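Local coordinates for RagB/SusD domain protein (Flavobacterium johnsoniae, PDB 5J90) that binds chitin as a SusD homolog, probably at the outer membrane, within a polysaccharide utilization system for chitin, at residues A[126-131]-A[207-212]; A[137-142]-A[158-163]. All blocks are in the same frame, centred on the assembly; numbering follows the deposited sequence.

Contact 1 (A[126-131]-A[207-212]); sequences GMHRMT and RLRLAM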
ATOM      1  N   GLY A 126      12.903  19.421   7.742  1.00  8.40           N
ATOM      2  CA  GLY A 126      12.455  19.909   6.450  1.00  9.21           C
ATOM      3  C   GLY A 126      12.145  18.803   5.456  1.00  9.19           C
ATOM      4  O   GLY A 126      11.147  18.869   4.717  1.00  8.83           O
ATOM      5  N   MET A 127      12.988  17.778   5.412  1.00  8.21           N
ATOM      6  CA  MET A 127      12.856  16.776   4.355  1.00  7.51           C
ATOM      7  C   MET A 127      11.811  15.682   4.598  1.00  8.64           C
ATOM      8  O   MET A 127      11.317  15.094   3.630  1.00  8.01           O
ATOM      9  CB  MET A 127      14.221  16.190   3.967  1.00  9.16           C
ATOM     10  CG  MET A 127      15.229  17.258   3.489  1.00 10.71           C
ATOM     11  SD  MET A 127      14.654  18.286   2.109  1.00 10.58           S
ATOM     12  CE  MET A 127      14.572  17.072   0.793  1.00 11.22           C
ATOM     13  N   HIS A 128      11.440  15.414   5.855  1.00  7.44           N
ATOM     14  CA  HIS A 128      10.339  14.463   6.058  1.00  8.29           C
ATOM     15  C   HIS A 128       9.058  15.002   5.420  1.00  7.54           C
ATOM     16  O   HIS A 128       8.252  14.243   4.878  1.00  7.34           O
ATOM     17  CB  HIS A 128      10.130  14.064   7.537  1.00  7.69           C
ATOM     18  CG  HIS A 128       9.289  15.028   8.329  1.00  6.43           C
ATOM     19  ND1 HIS A 128       9.802  16.175   8.898  1.00  7.31           N
ATOM     20  CD2 HIS A 128       7.967  15.018   8.634  1.00  7.67           C
ATOM     21  CE1 HIS A 128       8.836  16.825   9.528  1.00  7.78           C
ATOM     22  NE2 HIS A 128       7.713  16.143   9.385  1.00  7.96           N
ATOM     23  N   ARG A 129       8.885  16.323   5.441  1.00  7.11           N
ATOM     24  CA  ARG A 129       7.746  16.951   4.776  1.00  7.49           C
ATOM     25  C   ARG A 129       7.778  16.668   3.274  1.00  6.74           C
ATOM     26  O   ARG A 129       6.750  16.357   2.657  1.00  7.64           O
ATOM     27  CB  ARG A 129       7.747  18.460   5.044  1.00  7.55           C
ATOM     28  CG  ARG A 129       7.401  18.812   6.491  1.00  8.66           C
ATOM     29  CD  ARG A 129       7.919  20.206   6.907  1.00  9.06           C
ATOM     30  NE  ARG A 129       7.612  21.261   5.931  1.00  9.34           N
ATOM     31  CZ  ARG A 129       6.469  21.942   5.872  1.00 10.11           C
ATOM     32  NH1 ARG A 129       5.479  21.698   6.724  1.00 10.85           N
ATOM     33  NH2 ARG A 129       6.300  22.885   4.950  1.00 11.38           N
ATOM     34  N   MET A 130       8.967  16.761   2.687  1.00  6.98           N
ATOM     35  CA  MET A 130       9.143  16.493   1.264  1.00  8.05           C
ATOM     36  C   MET A 130       8.738  15.070   0.891  1.00  6.65           C
ATOM     37  O   MET A 130       7.943  14.870  -0.031  1.00  7.66           O
ATOM     38  CB  MET A 130      10.594  16.761   0.863  1.00  8.49           C
ATOM     39  CG  MET A 130      10.821  16.797  -0.652  1.00  8.75           C
ATOM     40  SD  MET A 130      10.189  18.303  -1.459  1.00  9.19           S
ATOM     41  CE  MET A 130      11.314  19.536  -0.790  1.00  9.56           C
ATOM     42  N   THR A 131       9.262  14.075   1.601  1.00  7.54           N
ATOM     43  CA  THR A 131       8.875  12.710   1.263  1.00  7.14           C
ATOM     44  C   THR A 131       7.412  12.418   1.604  1.00  6.99           C
ATOM     45  O   THR A 131       6.737  11.677   0.885  1.00  6.92           O
ATOM     46  CB  THR A 131       9.822  11.643   1.854  1.00  7.15           C
ATOM     47  OG1 THR A 131       9.350  10.337   1.493  1.00  7.85           O
ATOM     48  CG2 THR A 131       9.864  11.713   3.371  1.00  7.62           C
ATOM     49  N   ARG A 207      11.473  12.051  16.039  1.00  7.35           N
ATOM     50  CA  ARG A 207      11.532  10.600  15.870  1.00  7.20           C
ATOM     51  C   ARG A 207      10.180   9.952  16.189  1.00  7.88           C
ATOM     52  O   ARG A 207       9.723   9.073  15.469  1.00  7.75           O
ATOM     53  CB  ARG A 207      12.611   9.970  16.760  1.00  8.18           C
ATOM     54  CG  ARG A 207      12.717   8.455  16.545  1.00  7.49           C
ATOM     55  CD  ARG A 207      13.603   7.734  17.577  1.00  8.24           C
ATOM     56  NE  ARG A 207      14.903   8.374  17.735  1.00  8.56           N
ATOM     57  CZ  ARG A 207      15.904   8.304  16.863  1.00  8.82           C
ATOM     58  NH1 ARG A 207      15.785   7.608  15.734  1.00  9.67           N
ATOM     59  NH2 ARG A 207      17.036   8.960  17.121  1.00  9.56           N
ATOM     60  N   LEU A 208       9.548  10.384  17.277  1.00  7.86           N
ATOM     61  CA  LEU A 208       8.252   9.837  17.652  1.00  7.89           C
ATOM     62  C   LEU A 208       7.185  10.102  16.589  1.00  7.21           C
ATOM     63  O   LEU A 208       6.389   9.207  16.266  1.00  7.77           O
ATOM     64  CB  LEU A 208       7.824  10.377  19.029  1.00  8.12           C
ATOM     65  CG  LEU A 208       6.489   9.882  19.596  1.00  7.83           C
ATOM     66  CD1 LEU A 208       6.480   8.357  19.763  1.00  9.35           C
ATOM     67  CD2 LEU A 208       6.197  10.571  20.928  1.00  9.09           C
ATOM     68  N   ARG A 209       7.175  11.311  16.025  1.00  6.59           N
ATOM     69  CA  ARG A 209       6.278  11.620  14.918  1.00  7.64           C
ATOM     70  C   ARG A 209       6.503  10.670  13.738  1.00  7.30           C
ATOM     71  O   ARG A 209       5.549  10.112  13.189  1.00  7.17           O
ATOM     72  CB  ARG A 209       6.470  13.075  14.468  1.00  7.70           C
ATOM     73  CG  ARG A 209       5.715  13.398  13.180  1.00  8.09           C
ATOM     74  CD  ARG A 209       6.103  14.751  12.594  1.00  8.50           C
ATOM     75  NE  ARG A 209       5.485  15.861  13.325  1.00  8.29           N
ATOM     76  CZ  ARG A 209       5.651  17.134  12.992  1.00  8.21           C
ATOM     77  NH1 ARG A 209       6.421  17.451  11.959  1.00  9.39           N
ATOM     78  NH2 ARG A 209       5.057  18.091  13.698  1.00  8.49           N
ATOM     79  N   LEU A 210       7.759  10.503  13.345  1.00  7.23           N
ATOM     80  CA  LEU A 210       8.075   9.661  12.187  1.00  7.39           C
ATOM     81  C   LEU A 210       7.757   8.189  12.462  1.00  6.86           C
ATOM     82  O   LEU A 210       7.311   7.454  11.567  1.00  7.56           O
ATOM     83  CB  LEU A 210       9.537   9.837  11.762  1.00  8.07           C
ATOM     84  CG  LEU A 210       9.912  11.245  11.304  1.00 10.11           C
ATOM     85  CD1 LEU A 210      11.393  11.307  10.949  1.00 13.20           C
ATOM     86  CD2 LEU A 210       9.047  11.722  10.150  1.00 12.30           C
ATOM     87  N   ALA A 211       7.956   7.767  13.709  1.00  7.35           N
ATOM     88  CA  ALA A 211       7.624   6.408  14.109  1.00  7.88           C
ATOM     89  C   ALA A 211       6.122   6.137  13.987  1.00  7.38           C
ATOM     90  O   ALA A 211       5.707   5.128  13.414  1.00  7.63           O
ATOM     91  CB  ALA A 211       8.115   6.151  15.526  1.00  7.74           C
ATOM     92  N   MET A 212       5.289   7.044  14.491  1.00  7.28           N
ATOM     93  CA  MET A 212       3.855   6.817  14.414  1.00  6.10           C
ATOM     94  C   MET A 212       3.382   6.853  12.965  1.00  7.90           C
ATOM     95  O   MET A 212       2.457   6.128  12.594  1.00  8.21           O
ATOM     96  CB  MET A 212       3.081   7.825  15.274  1.00  8.99           C
ATOM     97  CG  MET A 212       1.712   7.313  15.713  1.00  8.55           C
ATOM     98  SD  MET A 212       1.807   5.877  16.825  1.00 10.70           S
ATOM     99  CE  MET A 212       2.556   6.642  18.264  1.00 12.81           C
TER
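Two helices of the helical SusD fold, whose family belongs to the TPR clan, meet where H128 of helix 113-134 faces R209 and L210 of helix 196-213. The contact is buried and small, carried by these three side chains alone.

The imidazole receives its bond at NE2: R209 NH1 donates to H128 NE2 over 3.2 Å, with an N-H...N angle of 145°, so the bond is bent. The acceptor lies close to the guanidinium plane, while the donor sits tilted out of the ring plane, and the two flat groups are turned 50° against each other. The other ring nitrogen, ND1, is hydrogen-bonded to the carbonyl of V124 one turn earlier in the same helix. Both ring nitrogens therefore have partners, which fixes the flip of the ring and is consistent with a neutral histidine protonated at ND1. H128 CG stands between its own backbone N and carbonyl carbon (chi1 84°), which brings ND1 back to V124 and leaves NE2 facing the arginine.

R209 reaches across on a chain bent at its third torsion, and its CD also lies 3.9 Å from H128 NE2. Its NH2 forms a salt bridge with E334, so a carboxylate holds the guanidinium while NH1 is given to the ring. Beside this polar pair L210 supplies the apolar half: its CD2 methyl touches H128 CB at 3.7 Å and CG at 3.8 Å, obliquely to the ring. On one ring face lies R129 CG of the same helix.

Helix 154-177 packs against both partners, M161 touching H128 while Y158 and F162 touch L210; E334 brings in helix 332-344 beside R209.

Contact 2 (A[137-142]-A[158-163]); sequences IIYSKF and YTQMFA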
ATOM      1  N   ILE A 137      11.883  10.448  -3.025  1.00  6.86           N
ATOM      2  CA  ILE A 137      12.528  11.752  -3.233  1.00  7.15           C
ATOM      3  C   ILE A 137      14.024  11.553  -3.419  1.00  7.93           C
ATOM      4  O   ILE A 137      14.554  10.474  -3.160  1.00  8.33           O
ATOM      5  CB  ILE A 137      12.289  12.727  -2.044  1.00  7.90           C
ATOM      6  CG1 ILE A 137      12.928  12.187  -0.757  1.00  8.04           C
ATOM      7  CG2 ILE A 137      10.800  13.018  -1.868  1.00  8.43           C
ATOM      8  CD1 ILE A 137      13.039  13.235   0.359  1.00  8.18           C
ATOM      9  N   ILE A 138      14.710  12.601  -3.871  1.00  8.63           N
ATOM     10  CA  ILE A 138      16.163  12.593  -3.872  1.00  8.95           C
ATOM     11  C   ILE A 138      16.666  12.759  -2.437  1.00  8.56           C
ATOM     12  O   ILE A 138      16.262  13.682  -1.723  1.00  9.79           O
ATOM     13  CB  ILE A 138      16.731  13.698  -4.779  1.00  9.49           C
ATOM     14  CG1 ILE A 138      16.364  13.405  -6.234  1.00 11.04           C
ATOM     15  CG2 ILE A 138      18.245  13.786  -4.610  1.00 10.93           C
ATOM     16  CD1 ILE A 138      16.686  14.545  -7.206  1.00 14.02           C
ATOM     17  N   TYR A 139      17.520  11.848  -1.991  1.00  8.63           N
ATOM     18  CA  TYR A 139      18.037  11.948  -0.629  1.00  8.90           C
ATOM     19  C   TYR A 139      19.496  11.491  -0.606  1.00 10.88           C
ATOM     20  O   TYR A 139      20.393  12.333  -0.586  1.00 11.63           O
ATOM     21  CB  TYR A 139      17.122  11.212   0.376  1.00  9.97           C
ATOM     22  CG  TYR A 139      17.172  11.782   1.782  1.00  9.49           C
ATOM     23  CD1 TYR A 139      16.658  13.044   2.058  1.00  9.85           C
ATOM     24  CD2 TYR A 139      17.717  11.050   2.834  1.00 11.47           C
ATOM     25  CE1 TYR A 139      16.707  13.574   3.340  1.00  9.74           C
ATOM     26  CE2 TYR A 139      17.768  11.579   4.129  1.00 10.70           C
ATOM     27  CZ  TYR A 139      17.256  12.836   4.366  1.00  9.58           C
ATOM     28  OH  TYR A 139      17.288  13.383   5.632  1.00 10.63           O
ATOM     29  N   SER A 140      19.745  10.189  -0.685  1.00 11.13           N
ATOM     30  CA  SER A 140      21.121   9.685  -0.627  1.00 11.70           C
ATOM     31  C   SER A 140      22.005  10.195  -1.773  1.00 13.47           C
ATOM     32  O   SER A 140      23.215  10.361  -1.593  1.00 15.45           O
ATOM     33  CB  SER A 140      21.159   8.145  -0.571  1.00 12.59           C
ATOM     34  OG  SER A 140      20.777   7.546  -1.804  1.00 13.11           O
ATOM     35  N   LYS A 141      21.412  10.445  -2.936  1.00 11.71           N
ATOM     36  CA  LYS A 141      22.187  10.809  -4.116  1.00 12.62           C
ATOM     37  C   LYS A 141      22.250  12.315  -4.351  1.00 13.31           C
ATOM     38  O   LYS A 141      22.739  12.759  -5.386  1.00 14.60           O
ATOM     39  CB  LYS A 141      21.618  10.117  -5.367  1.00 13.57           C
ATOM     40  CG  LYS A 141      21.605   8.598  -5.305  1.00 15.67           C
ATOM     41  CD  LYS A 141      22.992   8.038  -5.048  1.00 21.06           C
ATOM     42  CE  LYS A 141      22.968   6.519  -4.998  1.00 30.13           C
ATOM     43  NZ  LYS A 141      22.023   6.021  -3.956  1.00 29.15           N
ATOM     44  N   PHE A 142      21.757  13.111  -3.404  1.00 12.34           N
ATOM     45  CA  PHE A 142      21.798  14.557  -3.578  1.00 12.82           C
ATOM     46  C   PHE A 142      23.225  15.038  -3.831  1.00 13.93           C
ATOM     47  O   PHE A 142      24.162  14.575  -3.181  1.00 15.35           O
ATOM     48  CB  PHE A 142      21.221  15.297  -2.366  1.00 11.92           C
ATOM     49  CG  PHE A 142      21.193  16.789  -2.550  1.00 10.89           C
ATOM     50  CD1 PHE A 142      20.162  17.398  -3.236  1.00 11.05           C
ATOM     51  CD2 PHE A 142      22.230  17.582  -2.066  1.00 13.06           C
ATOM     52  CE1 PHE A 142      20.140  18.767  -3.426  1.00 12.52           C
ATOM     53  CE2 PHE A 142      22.221  18.956  -2.257  1.00 13.56           C
ATOM     54  CZ  PHE A 142      21.174  19.553  -2.933  1.00 11.88           C
ATOM     55  N   TYR A 158      12.958   6.950   5.095  1.00  7.77           N
ATOM     56  CA  TYR A 158      12.608   6.852   6.514  1.00  8.02           C
ATOM     57  C   TYR A 158      13.716   6.177   7.332  1.00  8.59           C
ATOM     58  O   TYR A 158      14.082   6.664   8.404  1.00  8.53           O
ATOM     59  CB  TYR A 158      11.234   6.182   6.713  1.00  8.04           C
ATOM     60  CG  TYR A 158      10.129   7.213   6.855  1.00  7.46           C
ATOM     61  CD1 TYR A 158       9.669   7.928   5.751  1.00  7.38           C
ATOM     62  CD2 TYR A 158       9.590   7.526   8.105  1.00  8.25           C
ATOM     63  CE1 TYR A 158       8.687   8.900   5.883  1.00  7.83           C
ATOM     64  CE2 TYR A 158       8.607   8.495   8.249  1.00  8.16           C
ATOM     65  CZ  TYR A 158       8.169   9.191   7.140  1.00  7.84           C
ATOM     66  OH  TYR A 158       7.198  10.159   7.316  1.00  8.05           O
ATOM     67  N   THR A 159      14.276   5.082   6.830  1.00  8.63           N
ATOM     68  CA  THR A 159      15.393   4.438   7.521  1.00  8.65           C
ATOM     69  C   THR A 159      16.566   5.400   7.691  1.00  8.14           C
ATOM     70  O   THR A 159      17.152   5.500   8.777  1.00  9.37           O
ATOM     71  CB  THR A 159      15.822   3.169   6.770  1.00  9.28           C
ATOM     72  OG1 THR A 159      14.790   2.191   6.918  1.00 12.21           O
ATOM     73  CG2 THR A 159      17.122   2.590   7.318  1.00 11.34           C
ATOM     74  N   GLN A 160      16.897   6.129   6.630  1.00  8.24           N
ATOM     75  CA  GLN A 160      17.983   7.105   6.723  1.00  8.87           C
ATOM     76  C   GLN A 160      17.706   8.226   7.730  1.00  8.63           C
ATOM     77  O   GLN A 160      18.597   8.621   8.486  1.00  9.70           O
ATOM     78  CB  GLN A 160      18.288   7.694   5.350  1.00  9.95           C
ATOM     79  CG  GLN A 160      18.852   6.720   4.353  1.00 16.83           C
ATOM     80  CD  GLN A 160      18.989   7.346   2.986  1.00 19.39           C
ATOM     81  OE1 GLN A 160      19.925   8.117   2.746  1.00 17.79           O
ATOM     82  NE2 GLN A 160      18.041   7.045   2.085  1.00 14.40           N
ATOM     83  N   MET A 161      16.476   8.738   7.750  1.00  8.31           N
ATOM     84  CA  MET A 161      16.119   9.801   8.683  1.00  8.63           C
ATOM     85  C   MET A 161      16.239   9.334  10.132  1.00  7.39           C
ATOM     86  O   MET A 161      16.757  10.064  10.979  1.00  8.97           O
ATOM     87  CB  MET A 161      14.726  10.361   8.380  1.00  8.16           C
ATOM     88  CG  MET A 161      14.655  11.105   7.045  1.00  8.78           C
ATOM     89  SD  MET A 161      13.096  11.956   6.758  1.00  9.67           S
ATOM     90  CE  MET A 161      11.876  10.639   6.849  1.00 11.96           C
ATOM     91  N   PHE A 162      15.786   8.121  10.433  1.00  7.93           N
ATOM     92  CA  PHE A 162      15.938   7.603  11.794  1.00  8.09           C
ATOM     93  C   PHE A 162      17.415   7.498  12.168  1.00  9.57           C
ATOM     94  O   PHE A 162      17.782   7.778  13.313  1.00  9.40           O
ATOM     95  CB  PHE A 162      15.277   6.224  11.929  1.00  8.73           C
ATOM     96  CG  PHE A 162      13.761   6.246  11.935  1.00  8.24           C
ATOM     97  CD1 PHE A 162      13.049   7.055  12.817  1.00  9.45           C
ATOM     98  CD2 PHE A 162      13.049   5.411  11.085  1.00  8.61           C
ATOM     99  CE1 PHE A 162      11.655   7.052  12.838  1.00  9.22           C
ATOM    100  CE2 PHE A 162      11.659   5.404  11.091  1.00  9.14           C
ATOM    101  CZ  PHE A 162      10.955   6.228  11.974  1.00  7.95           C
ATOM    102  N   ALA A 163      18.261   7.097  11.215  1.00  9.00           N
ATOM    103  CA  ALA A 163      19.702   6.960  11.481  1.00  9.42           C
ATOM    104  C   ALA A 163      20.371   8.319  11.658  1.00 10.41           C
ATOM    105  O   ALA A 163      21.280   8.468  12.475  1.00 10.20           O
ATOM    106  CB  ALA A 163      20.393   6.170  10.357  1.00 10.30           C
TER
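The Y139 ring meets the amide of Q160 at its edge, with OE1 and CD near the ring plane and the two planes 76° apart, and M161 CG approaches obliquely by the hydroxyl; K123 adds a cation-pi contact. On the helix, the Y158 ring carries the CE methyl of M161 over the centre of one face, 3.6 Å above the plane.

Y139 opens a type I beta turn (139-142) in the loop between helices 113-134 and 154-177, and this contact lays that turn against the second helix. Y139 CD2 is 3.7 Å from Q160 OE1, a van der Waals contact. With CG anti to the backbone N (chi1 -152°), the ring runs alongside Q160 in the reverse direction, and its OH ends 3.8 Å from M161 CG. That hydroxyl is hydrogen-bonded to E164, one turn beyond Q160. A leucine in place of Y139 would probably leave E164 without this partner and open a gap beside M161.

D152 bridges the two segments, one carboxylate oxygen bonded to S140 OG and the other to Q160 NE2. Between those two side chains, S140 CB lies 3.5 Å from Q160 OE1.

Contact 1 is core and contact 2 reaches the surface: the centre of the first lies about 9 Å from the centre of the chain, that of the second about 19 Å, with S140 exposed to solvent. Contact 1 joins two helices through a direct side-chain hydrogen bond and a methyl contact. Contact 2 sets a loop on a helix with no hydrogen bond between its segments, relying on van der Waals contacts and on acidic neighbours: D152, shared by both segments, and E164, which takes the tyrosine hydroxyl. Helix 154-177 separates helices 113-134 and 196-213 in sequence and touches both. The sites, about 11 Å apart between centres, meet directly: M127 CB packs on Y139 CE1, and R207 NH1 probably hydrogen-bonds F162 O.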